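Local structure of ubiquitin conjugating enzyme (Agrocybe aegerita, 3WE5) at residues R78-A81 with I85-P88; V43-V48 with A129-L134; R27-E32 with S54-T59. The protein probably accepts activated ubiquitin from an E1 enzyme as a thioester on its active-site cysteine and passes it on to target proteins, as E2 enzymes do. One frame throughout, in Å; residues are numbered along the deposited sequence.

Contact 1: R78-A81 with I85-P88; sequences RFDA and ISSP
The carboxylate of Asp-80 and the hydroxyl of Ser-86 are brought together by first torsions turned the same way: CG of Asp-80 (chi1 66°) and OG of Ser-86 (chi1 50°) each stand between the backbone N and the carbonyl carbon of their own residue. This brings Ser-86 OG to 2.6 Å from Asp-80 OD1, to which it donates a short hydrogen bond. The hydroxyl arrives on the syn side of the carboxylate, 22° out of its plane. OD1 also accepts from the backbone N of Gln-82, so one oxygen ties the loop both to itself and across to the returning chain. A single water braces the same corner. It accepts from Asp-80 N at 3.0 Å and donates to Ser-86 OG and to Ser-87 O, so Ser-86 OG is a donor to the carboxylate and an acceptor from the water.

Nearer the strands the contact becomes apolar. Pro-88 comes obliquely to the Phe-79 ring, its CB lying 3.9 Å from Phe-79 CE1, while Pro-88 CA rests 3.5 Å from Arg-78 O. Tyr-83, in the Tyr-Pro sequence at the bend, meets the Phe-79 ring edge-to-face.

The guanidinium of Arg-78 leads away, to a salt bridge with Asp-159 and a hydrogen bond to Gln-91. The whole is the connection between two antiparallel strands of the E2 sheet: strand 72-78 runs out at Arg-78, and strand 89-92 starts at Ala-89, whose backbone is hydrogen-bonded to that of Arg-78.

Contact 2: V43-V48 with A129-L134; sequences VGITLV and AVCVTL
Ile-45 meets Cys-131 and Val-132 where the sheet of the ubiquitin-conjugating (UBC) fold packs against helix 127-140. Strand 45-49 is an outermost strand of that antiparallel sheet, and Ile-45, at its start, points its side chain at the helix. Cys-131 points back at it, and their CA atoms are 7.2 Å apart.

The contact is best understood from the two branches of the isoleucine. With CG1 anti to the carbonyl carbon (chi1 -67°) and the chain extended beyond it, CD1 becomes the leading methyl and reaches the helix first. It lies 3.7 Å from Val-132 CG2 and 3.9 Å from Cys-131 CB. The other branch, CG2, comes down on the same cysteine, 4.0 Å from Cys-131 CB and 4.2 Å from Cys-131 SG, so both methyls of the isoleucine rest against the same side of the cysteine beta carbon. The side chains of Ile-45 and Val-132 cross at about a right angle and meet through one methyl from each.

No hydrogen bond crosses between these segments; the join is hydrophobic and buried. Ile-60 and Phe-77, from strands 55-61 and 72-78, continue the apolar layer beside Ile-45 and Cys-131 respectively, and Pro-42 touches Val-132 at its margin. Just before the strand, Val-43 O takes a hydrogen bond from Gln-135, one turn further along the helix.

Within the helix, Ala-129 O accepts twice, from Thr-133 N at 2.9 Å and from Thr-133 OG1 at 2.9 Å, the two donors approaching from opposite faces of its carbonyl plane.

Contact 3: R27-E32 with S54-T59; sequences RRLAKE and SKWLFT
Between 27-32 of the N-terminal helix of the UBC fold (24-39) and 54-59 on strand 55-61, the contact is carried on the strand side by Trp-56, whose indole reaches Leu-29 and Glu-32. CG of Trp-56 stands anti to its carbonyl carbon (chi1 -67°), and the far end of the six-membered ring is what touches the helix. A hydrogen bond from Trp-56 NE1 to Asp-52 O fixes the rotation of the indole.

Leu-29 meets the ring in two ways. Its carbonyl oxygen lies at the indole edge, in the ring plane, with Leu-29 O 3.4 Å from Trp-56 CH2. Its CD2 methyl sits over one face, 4.1 Å from the same CH2. Glu-32 CB adds an aliphatic contact at the edge, 4.2 Å from Trp-56 CH2.

Beyond that methylene, the carboxylate of Glu-32 is heavily engaged. OE1 accepts from the backbone N of Val-127, at the start of helix 127-140, where a negative charge would suit the helix dipole; OE2 bonds with Tyr-83 OH. Arg-28, one turn earlier, grips OE2 side-on with two nitrogens, both from the same face of the carboxylate and with the oxygen close to the guanidinium plane. Arg-28 NE stands 2.9 Å from Glu-32 OE2, on its anti side, while Arg-28 NH2, at 3.1 Å, comes from 48° above the carboxylate plane.

Overall arrangement
Contacts 2 and 3 meet within the sheet, their centres 12 Å apart: neighbouring strands 45-49 and 55-61 are linked by Thr-59 N to Thr-46 O (2.8 Å) and Val-48 N to Leu-57 O (2.9 Å). Contact 1 adjoins contact 3, centre to centre 11 Å, where Phe-79 CE2 packs 3.7 Å from Trp-56 CG and Phe-79 N probably bonds to Ser-54 O at 2.9 Å. Contacts 1 and 2 do not touch, with centres 18 Å apart. In E2 enzymes the catalytic cysteine lies in the long connection between the last strand and the following helix, here between 89-92 and 127-140; it follows segment 85-88 of contact 1 and precedes segment 129-134 of contact 2.

Contact 1: R78-A81 with I85-P88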
ATOM      1  N   ARG A  78      12.832   1.729  19.357  1.00 12.04           N
ATOM      2  CA  ARG A  78      14.197   1.305  19.703  1.00 13.82           C
ATOM      3  C   ARG A  78      15.206   2.349  19.251  1.00 13.07           C
ATOM      4  O   ARG A  78      15.100   2.867  18.125  1.00 17.54           O
ATOM      5  CB  ARG A  78      14.501  -0.063  19.071  1.00 14.57           C
ATOM      6  CG  ARG A  78      13.870  -1.218  19.822  1.00 15.63           C
ATOM      7  CD  ARG A  78      14.306  -2.565  19.265  1.00 23.57           C
ATOM      8  NE  ARG A  78      13.631  -2.856  18.010  1.00 27.99           N
ATOM      9  CZ  ARG A  78      13.897  -3.912  17.250  1.00 39.62           C
ATOM     10  NH1 ARG A  78      14.853  -4.766  17.605  1.00 36.39           N
ATOM     11  NH2 ARG A  78      13.216  -4.108  16.132  1.00 25.48           N
ATOM     12  N   PHE A  79      16.169   2.658  20.115  1.00 12.71           N
ATOM     13  CA  PHE A  79      17.150   3.738  19.875  1.00 13.97           C
ATOM     14  C   PHE A  79      18.557   3.169  19.756  1.00 21.77           C
ATOM     15  O   PHE A  79      18.971   2.372  20.605  1.00 18.30           O
ATOM     16  CB  PHE A  79      17.131   4.766  21.023  1.00 13.34           C
ATOM     17  CG  PHE A  79      15.735   5.232  21.403  1.00 10.19           C
ATOM     18  CD1 PHE A  79      15.067   6.150  20.600  1.00 13.33           C
ATOM     19  CD2 PHE A  79      15.104   4.741  22.535  1.00 15.25           C
ATOM     20  CE1 PHE A  79      13.754   6.556  20.910  1.00 13.34           C
ATOM     21  CE2 PHE A  79      13.806   5.176  22.874  1.00 12.53           C
ATOM     22  CZ  PHE A  79      13.143   6.074  22.056  1.00 11.27           C
ATOM     23  N   ASP A  80      19.297   3.558  18.722  1.00 24.50           N
ATOM     24  CA  ASP A  80      20.716   3.153  18.678  1.00 23.71           C
ATOM     25  C   ASP A  80      21.623   4.247  19.235  1.00 23.41           C
ATOM     26  O   ASP A  80      21.143   5.282  19.698  1.00 18.15           O
ATOM     27  CB  ASP A  80      21.131   2.675  17.276  1.00 21.73           C
ATOM     28  CG  ASP A  80      21.095   3.776  16.228  1.00 22.34           C
ATOM     29  OD1 ASP A  80      21.354   4.949  16.555  1.00 22.66           O
ATOM     30  OD2 ASP A  80      20.819   3.474  15.050  1.00 30.96           O
ATOM     31  N   ALA A  81      22.940   4.052  19.201  1.00 22.48           N
ATOM     32  CA  ALA A  81      23.839   4.991  19.863  1.00 22.12           C
ATOM     33  C   ALA A  81      23.983   6.337  19.155  1.00 19.88           C
ATOM     34  O   ALA A  81      24.594   7.263  19.714  1.00 20.08           O
ATOM     35  CB  ALA A  81      25.224   4.352  20.062  1.00 33.66           C
ATOM     36  N   ILE A  85      20.446  11.672  15.816  1.00 12.54           N
ATOM     37  CA  ILE A  85      20.819  11.848  14.424  1.00 14.86           C
ATOM     38  C   ILE A  85      20.227  10.707  13.608  1.00 19.13           C
ATOM     39  O   ILE A  85      19.608  10.942  12.566  1.00 18.79           O
ATOM     40  CB  ILE A  85      22.357  11.965  14.240  1.00 13.62           C
ATOM     41  CG1 ILE A  85      22.924  13.049  15.163  1.00 16.04           C
ATOM     42  CG2 ILE A  85      22.679  12.149  12.749  1.00 17.18           C
ATOM     43  CD1 ILE A  85      22.281  14.454  15.054  1.00 23.36           C
ATOM     44  N   SER A  86      20.371   9.468  14.093  1.00 17.17           N
ATOM     45  CA  SER A  86      19.652   8.347  13.500  1.00 14.91           C
ATOM     46  C   SER A  86      18.207   8.358  13.969  1.00 17.28           C
ATOM     47  O   SER A  86      17.921   8.747  15.106  1.00 18.63           O
ATOM     48  CB  SER A  86      20.286   7.025  13.900  1.00 23.02           C
ATOM     49  OG  SER A  86      20.461   6.990  15.299  1.00 22.76           O
ATOM     50  N   SER A  87      17.310   7.929  13.092  1.00 17.78           N
ATOM     51  CA  SER A  87      15.904   7.835  13.448  1.00 14.79           C
ATOM     52  C   SER A  87      15.727   6.670  14.414  1.00 18.02           C
ATOM     53  O   SER A  87      16.479   5.680  14.355  1.00 16.25           O
ATOM     54  CB  SER A  87      15.081   7.565  12.192  1.00 18.10           C
ATOM     55  OG  SER A  87      15.555   6.406  11.549  1.00 22.64           O
ATOM     56  N   PRO A  88      14.723   6.765  15.300  1.00 16.75           N
ATOM     57  CA  PRO A  88      14.352   5.574  16.068  1.00 17.84           C
ATOM     58  C   PRO A  88      13.770   4.490  15.163  1.00 14.09           C
ATOM     59  O   PRO A  88      13.160   4.788  14.131  1.00 14.99           O
ATOM     60  CB  PRO A  88      13.263   6.098  17.019  1.00 18.58           C
ATOM     61  CG  PRO A  88      12.614   7.242  16.237  1.00 18.92           C
ATOM     62  CD  PRO A  88      13.762   7.877  15.464  1.00 13.50           C
TER
HETATM   63  O   HOH W   1      18.198   5.650  16.814  1.00 18.60           O

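Contact 2: V43-V48 with A129-L134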
ATOM      1  N   VAL A  43      -3.321  13.723  24.251  1.00 14.43           N
ATOM      2  CA  VAL A  43      -4.432  12.809  24.452  1.00 13.01           C
ATOM      3  C   VAL A  43      -4.341  11.577  23.550  1.00 11.98           C
ATOM      4  O   VAL A  43      -4.019  11.671  22.342  1.00 17.18           O
ATOM      5  CB  VAL A  43      -5.806  13.558  24.291  1.00 16.26           C
ATOM      6  CG1 VAL A  43      -5.978  14.109  22.882  1.00 20.28           C
ATOM      7  CG2 VAL A  43      -6.966  12.638  24.657  1.00 17.50           C
ATOM      8  N   GLY A  44      -4.593  10.418  24.150  1.00  9.93           N
ATOM      9  CA  GLY A  44      -4.644   9.181  23.399  1.00 10.91           C
ATOM     10  C   GLY A  44      -3.279   8.507  23.386  1.00 13.77           C
ATOM     11  O   GLY A  44      -3.147   7.363  22.965  1.00 14.57           O
ATOM     12  N   ILE A  45      -2.269   9.217  23.853  1.00 13.09           N
ATOM     13  CA  ILE A  45      -0.917   8.635  23.845  1.00 15.35           C
ATOM     14  C   ILE A  45      -0.489   8.385  25.285  1.00 11.68           C
ATOM     15  O   ILE A  45      -0.578   9.262  26.129  1.00 13.59           O
ATOM     16  CB  ILE A  45       0.074   9.549  23.105  1.00 13.44           C
ATOM     17  CG1 ILE A  45      -0.263   9.626  21.619  1.00 14.60           C
ATOM     18  CG2 ILE A  45       1.523   9.032  23.295  1.00 16.43           C
ATOM     19  CD1 ILE A  45       0.234  10.893  20.969  1.00 19.24           C
ATOM     20  N   THR A  46      -0.053   7.165  25.595  1.00 11.39           N
ATOM     21  CA  THR A  46       0.367   6.873  26.971  1.00 13.00           C
ATOM     22  C   THR A  46       1.727   6.186  26.987  1.00 11.45           C
ATOM     23  O   THR A  46       1.921   5.218  26.270  1.00 13.64           O
ATOM     24  CB  THR A  46      -0.621   5.928  27.649  1.00 20.04           C
ATOM     25  OG1 THR A  46      -1.938   6.488  27.552  1.00 19.59           O
ATOM     26  CG2 THR A  46      -0.263   5.727  29.111  1.00 22.99           C
ATOM     27  N   LEU A  47       2.644   6.706  27.791  1.00 13.88           N
ATOM     28  CA  LEU A  47       3.932   6.016  28.046  1.00 11.31           C
ATOM     29  C   LEU A  47       3.705   4.844  28.988  1.00 12.44           C
ATOM     30  O   LEU A  47       3.162   5.034  30.087  1.00 15.63           O
ATOM     31  CB  LEU A  47       4.947   7.002  28.639  1.00 10.43           C
ATOM     32  CG  LEU A  47       6.301   6.371  29.026  1.00 13.41           C
ATOM     33  CD1 LEU A  47       7.000   5.903  27.774  1.00 14.28           C
ATOM     34  CD2 LEU A  47       7.147   7.397  29.737  1.00 13.09           C
ATOM     35  N   VAL A  48       4.078   3.644  28.531  1.00 10.56           N
ATOM     36  CA  VAL A  48       3.903   2.378  29.269  1.00 10.58           C
ATOM     37  C   VAL A  48       5.214   1.885  29.886  1.00 15.21           C
ATOM     38  O   VAL A  48       5.216   1.356  30.995  1.00 17.04           O
ATOM     39  CB  VAL A  48       3.266   1.316  28.346  1.00 16.56           C
ATOM     40  CG1 VAL A  48       3.380  -0.087  28.933  1.00 20.77           C
ATOM     41  CG2 VAL A  48       1.805   1.687  28.112  1.00 25.99           C
ATOM     42  N   ALA A 129       6.581  13.536  19.071  1.00 14.17           N
ATOM     43  CA  ALA A 129       6.198  13.926  17.695  1.00 12.43           C
ATOM     44  C   ALA A 129       5.919  12.746  16.782  1.00 13.37           C
ATOM     45  O   ALA A 129       4.978  12.767  15.995  1.00 13.78           O
ATOM     46  CB  ALA A 129       7.272  14.876  17.065  1.00 15.03           C
ATOM     47  N   VAL A 130       6.722  11.694  16.865  1.00 12.07           N
ATOM     48  CA  VAL A 130       6.462  10.505  16.097  1.00 13.12           C
ATOM     49  C   VAL A 130       5.126   9.873  16.507  1.00 13.11           C
ATOM     50  O   VAL A 130       4.355   9.439  15.649  1.00 13.65           O
ATOM     51  CB  VAL A 130       7.599   9.478  16.272  1.00 12.05           C
ATOM     52  CG1 VAL A 130       7.262   8.168  15.559  1.00 15.49           C
ATOM     53  CG2 VAL A 130       8.904  10.059  15.737  1.00 14.68           C
ATOM     54  N   CYS A 131       4.878   9.782  17.815  1.00 12.44           N
ATOM     55  CA  CYS A 131       3.618   9.202  18.302  1.00 10.23           C
ATOM     56  C   CYS A 131       2.412   9.950  17.741  1.00 11.97           C
ATOM     57  O   CYS A 131       1.426   9.327  17.295  1.00 12.34           O
ATOM     58  CB  CYS A 131       3.548   9.298  19.818  1.00 10.60           C
ATOM     59  SG  CYS A 131       4.635   8.096  20.684  1.00 14.09           S
ATOM     60  N   VAL A 132       2.492  11.272  17.805  1.00 12.44           N
ATOM     61  CA  VAL A 132       1.393  12.129  17.314  1.00 14.38           C
ATOM     62  C   VAL A 132       1.191  11.968  15.819  1.00 15.29           C
ATOM     63  O   VAL A 132       0.047  11.882  15.337  1.00 15.96           O
ATOM     64  CB  VAL A 132       1.663  13.604  17.637  1.00 14.68           C
ATOM     65  CG1 VAL A 132       0.741  14.525  16.828  1.00 21.80           C
ATOM     66  CG2 VAL A 132       1.523  13.869  19.138  1.00 17.87           C
ATOM     67  N   THR A 133       2.299  11.961  15.073  1.00 13.17           N
ATOM     68  CA  THR A 133       2.246  11.734  13.625  1.00 14.35           C
ATOM     69  C   THR A 133       1.621  10.402  13.243  1.00 15.71           C
ATOM     70  O   THR A 133       0.806  10.332  12.327  1.00 16.17           O
ATOM     71  CB  THR A 133       3.676  11.857  12.984  1.00 13.60           C
ATOM     72  OG1 THR A 133       4.212  13.154  13.270  1.00 17.66           O
ATOM     73  CG2 THR A 133       3.630  11.653  11.475  1.00 18.50           C
ATOM     74  N   LEU A 134       1.984   9.329  13.937  1.00 14.29           N
ATOM     75  CA  LEU A 134       1.432   8.026  13.626  1.00 11.64           C
ATOM     76  C   LEU A 134      -0.042   7.933  14.043  1.00 13.09           C
ATOM     77  O   LEU A 134      -0.848   7.277  13.356  1.00 16.29           O
ATOM     78  CB  LEU A 134       2.253   6.912  14.305  1.00 11.65           C
ATOM     79  CG  LEU A 134       3.690   6.791  13.806  1.00 14.66           C
ATOM     80  CD1 LEU A 134       4.435   5.716  14.581  1.00 16.57           C
ATOM     81  CD2 LEU A 134       3.742   6.472  12.311  1.00 15.94           C
TER

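Contact 3: R27-E32 with S54-T59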
ATOM      1  N   ARG A  27      21.597  11.195  27.089  1.00 13.04           N
ATOM      2  CA  ARG A  27      21.175  12.425  27.743  1.00  7.55           C
ATOM      3  C   ARG A  27      20.022  13.063  26.970  1.00  9.12           C
ATOM      4  O   ARG A  27      19.133  13.618  27.586  1.00 12.30           O
ATOM      5  CB  ARG A  27      22.342  13.406  27.908  1.00 10.24           C
ATOM      6  CG  ARG A  27      23.361  12.918  28.965  1.00 14.57           C
ATOM      7  CD  ARG A  27      24.441  13.948  29.179  1.00 16.58           C
ATOM      8  NE  ARG A  27      23.913  15.183  29.772  1.00 23.97           N
ATOM      9  CZ  ARG A  27      23.734  15.401  31.079  1.00 35.86           C
ATOM     10  NH1 ARG A  27      24.039  14.467  31.988  1.00 22.25           N
ATOM     11  NH2 ARG A  27      23.249  16.569  31.488  1.00 34.11           N
ATOM     12  N   ARG A  28      20.047  12.964  25.645  1.00  8.46           N
ATOM     13  CA  ARG A  28      18.952  13.499  24.828  1.00  9.24           C
ATOM     14  C   ARG A  28      17.678  12.721  25.165  1.00 11.66           C
ATOM     15  O   ARG A  28      16.603  13.298  25.360  1.00 11.26           O
ATOM     16  CB  ARG A  28      19.300  13.334  23.345  1.00 13.69           C
ATOM     17  CG  ARG A  28      18.102  13.381  22.341  1.00 12.80           C
ATOM     18  CD  ARG A  28      17.431  14.784  22.247  1.00 14.00           C
ATOM     19  NE  ARG A  28      16.262  14.646  21.398  1.00 13.58           N
ATOM     20  CZ  ARG A  28      16.093  15.146  20.172  1.00 16.81           C
ATOM     21  NH1 ARG A  28      16.970  15.976  19.634  1.00 15.03           N
ATOM     22  NH2 ARG A  28      14.991  14.837  19.491  1.00 15.92           N
ATOM     23  N   LEU A  29      17.800  11.408  25.271  1.00 12.23           N
ATOM     24  CA  LEU A  29      16.632  10.596  25.619  1.00 11.97           C
ATOM     25  C   LEU A  29      16.150  10.855  27.029  1.00 12.94           C
ATOM     26  O   LEU A  29      14.926  10.849  27.266  1.00 10.58           O
ATOM     27  CB  LEU A  29      16.898   9.096  25.377  1.00 12.84           C
ATOM     28  CG  LEU A  29      16.883   8.801  23.870  1.00 13.34           C
ATOM     29  CD1 LEU A  29      17.622   7.494  23.589  1.00 15.82           C
ATOM     30  CD2 LEU A  29      15.446   8.732  23.332  1.00 15.15           C
ATOM     31  N   ALA A  30      17.066  11.106  27.972  1.00  9.31           N
ATOM     32  CA  ALA A  30      16.682  11.470  29.328  1.00  9.25           C
ATOM     33  C   ALA A  30      15.897  12.755  29.342  1.00 14.26           C
ATOM     34  O   ALA A  30      14.968  12.900  30.127  1.00 10.74           O
ATOM     35  CB  ALA A  30      17.877  11.634  30.238  1.00 11.37           C
ATOM     36  N   LYS A  31      16.296  13.700  28.495  1.00 11.56           N
ATOM     37  CA  LYS A  31      15.579  14.972  28.456  1.00 11.20           C
ATOM     38  C   LYS A  31      14.182  14.763  27.885  1.00 14.10           C
ATOM     39  O   LYS A  31      13.223  15.353  28.387  1.00 13.74           O
ATOM     40  CB  LYS A  31      16.352  16.058  27.677  1.00 13.87           C
ATOM     41  CG  LYS A  31      15.567  17.376  27.666  1.00 19.36           C
ATOM     42  CD  LYS A  31      16.429  18.608  27.642  1.00 38.57           C
ATOM     43  CE  LYS A  31      15.551  19.846  27.881  1.00 42.90           C
ATOM     44  NZ  LYS A  31      14.422  19.891  26.915  1.00 49.99           N
ATOM     45  N   GLU A  32      14.048  13.927  26.861  1.00 13.12           N
ATOM     46  CA  GLU A  32      12.716  13.661  26.311  1.00 10.12           C
ATOM     47  C   GLU A  32      11.853  12.997  27.361  1.00  9.84           C
ATOM     48  O   GLU A  32      10.655  13.284  27.454  1.00 12.41           O
ATOM     49  CB  GLU A  32      12.789  12.796  25.058  1.00 10.73           C
ATOM     50  CG  GLU A  32      13.513  13.460  23.869  1.00 11.33           C
ATOM     51  CD  GLU A  32      13.190  12.819  22.530  1.00 13.23           C
ATOM     52  OE1 GLU A  32      12.059  12.291  22.280  1.00 12.46           O
ATOM     53  OE2 GLU A  32      14.093  12.775  21.661  1.00 18.58           O
ATOM     54  N   SER A  54      17.171   2.356  25.563  1.00 15.53           N
ATOM     55  CA  SER A  54      17.290   1.557  24.359  1.00 15.11           C
ATOM     56  C   SER A  54      15.943   1.195  23.753  1.00 14.02           C
ATOM     57  O   SER A  54      15.824   1.037  22.541  1.00 14.67           O
ATOM     58  CB  SER A  54      18.054   0.272  24.654  1.00 22.61           C
ATOM     59  OG  SER A  54      19.365   0.596  25.076  1.00 25.03           O
ATOM     60  N   LYS A  55      14.937   1.002  24.604  1.00 14.21           N
ATOM     61  CA  LYS A  55      13.617   0.592  24.113  1.00 11.32           C
ATOM     62  C   LYS A  55      12.523   1.182  24.997  1.00 12.79           C
ATOM     63  O   LYS A  55      12.523   0.969  26.209  1.00 13.85           O
ATOM     64  CB  LYS A  55      13.483  -0.949  24.079  1.00 14.25           C
ATOM     65  CG  LYS A  55      12.204  -1.440  23.400  1.00 19.23           C
ATOM     66  CD  LYS A  55      12.212  -2.969  23.203  1.00 24.37           C
ATOM     67  CE  LYS A  55      12.202  -3.703  24.528  1.00 40.61           C
ATOM     68  NZ  LYS A  55      10.984  -3.373  25.339  1.00 45.48           N
ATOM     69  N   TRP A  56      11.571   1.885  24.367  1.00 11.20           N
ATOM     70  CA  TRP A  56      10.404   2.417  25.075  1.00 10.27           C
ATOM     71  C   TRP A  56       9.118   1.888  24.445  1.00 10.45           C
ATOM     72  O   TRP A  56       9.062   1.566  23.252  1.00 10.47           O
ATOM     73  CB  TRP A  56      10.367   3.959  24.989  1.00  9.65           C
ATOM     74  CG  TRP A  56      11.463   4.708  25.704  1.00 10.25           C
ATOM     75  CD1 TRP A  56      12.489   4.190  26.459  1.00 10.41           C
ATOM     76  CD2 TRP A  56      11.614   6.128  25.732  1.00 12.40           C
ATOM     77  NE1 TRP A  56      13.279   5.218  26.949  1.00 11.62           N
ATOM     78  CE2 TRP A  56      12.758   6.418  26.517  1.00 12.04           C
ATOM     79  CE3 TRP A  56      10.885   7.191  25.166  1.00 14.22           C
ATOM     80  CZ2 TRP A  56      13.211   7.735  26.737  1.00 13.17           C
ATOM     81  CZ3 TRP A  56      11.337   8.501  25.379  1.00 13.49           C
ATOM     82  CH2 TRP A  56      12.486   8.763  26.179  1.00 15.24           C
ATOM     83  N   LEU A  57       8.066   1.796  25.259  1.00 12.40           N
ATOM     84  CA  LEU A  57       6.749   1.388  24.773  1.00 11.05           C
ATOM     85  C   LEU A  57       5.688   2.434  25.135  1.00 10.66           C
ATOM     86  O   LEU A  57       5.657   2.944  26.258  1.00 10.73           O
ATOM     87  CB  LEU A  57       6.338   0.077  25.451  1.00 15.23           C
ATOM     88  CG  LEU A  57       7.197  -1.147  25.146  1.00 14.30           C
ATOM     89  CD1 LEU A  57       6.738  -2.321  26.055  1.00 19.93           C
ATOM     90  CD2 LEU A  57       7.112  -1.532  23.693  1.00 14.56           C
ATOM     91  N   PHE A  58       4.822   2.726  24.164  1.00 13.44           N
ATOM     92  CA  PHE A  58       3.646   3.583  24.347  1.00 12.11           C
ATOM     93  C   PHE A  58       2.373   2.818  23.953  1.00 10.98           C
ATOM     94  O   PHE A  58       2.423   1.865  23.187  1.00 14.48           O
ATOM     95  CB  PHE A  58       3.738   4.808  23.419  1.00  9.85           C
ATOM     96  CG  PHE A  58       4.814   5.766  23.774  1.00 10.91           C
ATOM     97  CD1 PHE A  58       6.129   5.525  23.388  1.00 13.98           C
ATOM     98  CD2 PHE A  58       4.531   6.922  24.493  1.00 11.44           C
ATOM     99  CE1 PHE A  58       7.131   6.424  23.715  1.00 10.12           C
ATOM    100  CE2 PHE A  58       5.520   7.829  24.823  1.00 13.23           C
ATOM    101  CZ  PHE A  58       6.846   7.564  24.440  1.00 12.33           C
ATOM    102  N   THR A  59       1.227   3.246  24.475  1.00 14.23           N
ATOM    103  CA  THR A  59      -0.036   2.875  23.832  1.00 12.05           C
ATOM    104  C   THR A  59      -0.537   4.067  23.031  1.00 10.09           C
ATOM    105  O   THR A  59      -0.350   5.206  23.437  1.00 14.42           O
ATOM    106  CB  THR A  59      -1.099   2.398  24.810  1.00 13.83           C
ATOM    107  OG1 THR A  59      -1.383   3.422  25.754  1.00 22.69           O
ATOM    108  CG2 THR A  59      -0.629   1.154  25.533  1.00 21.24           C
TER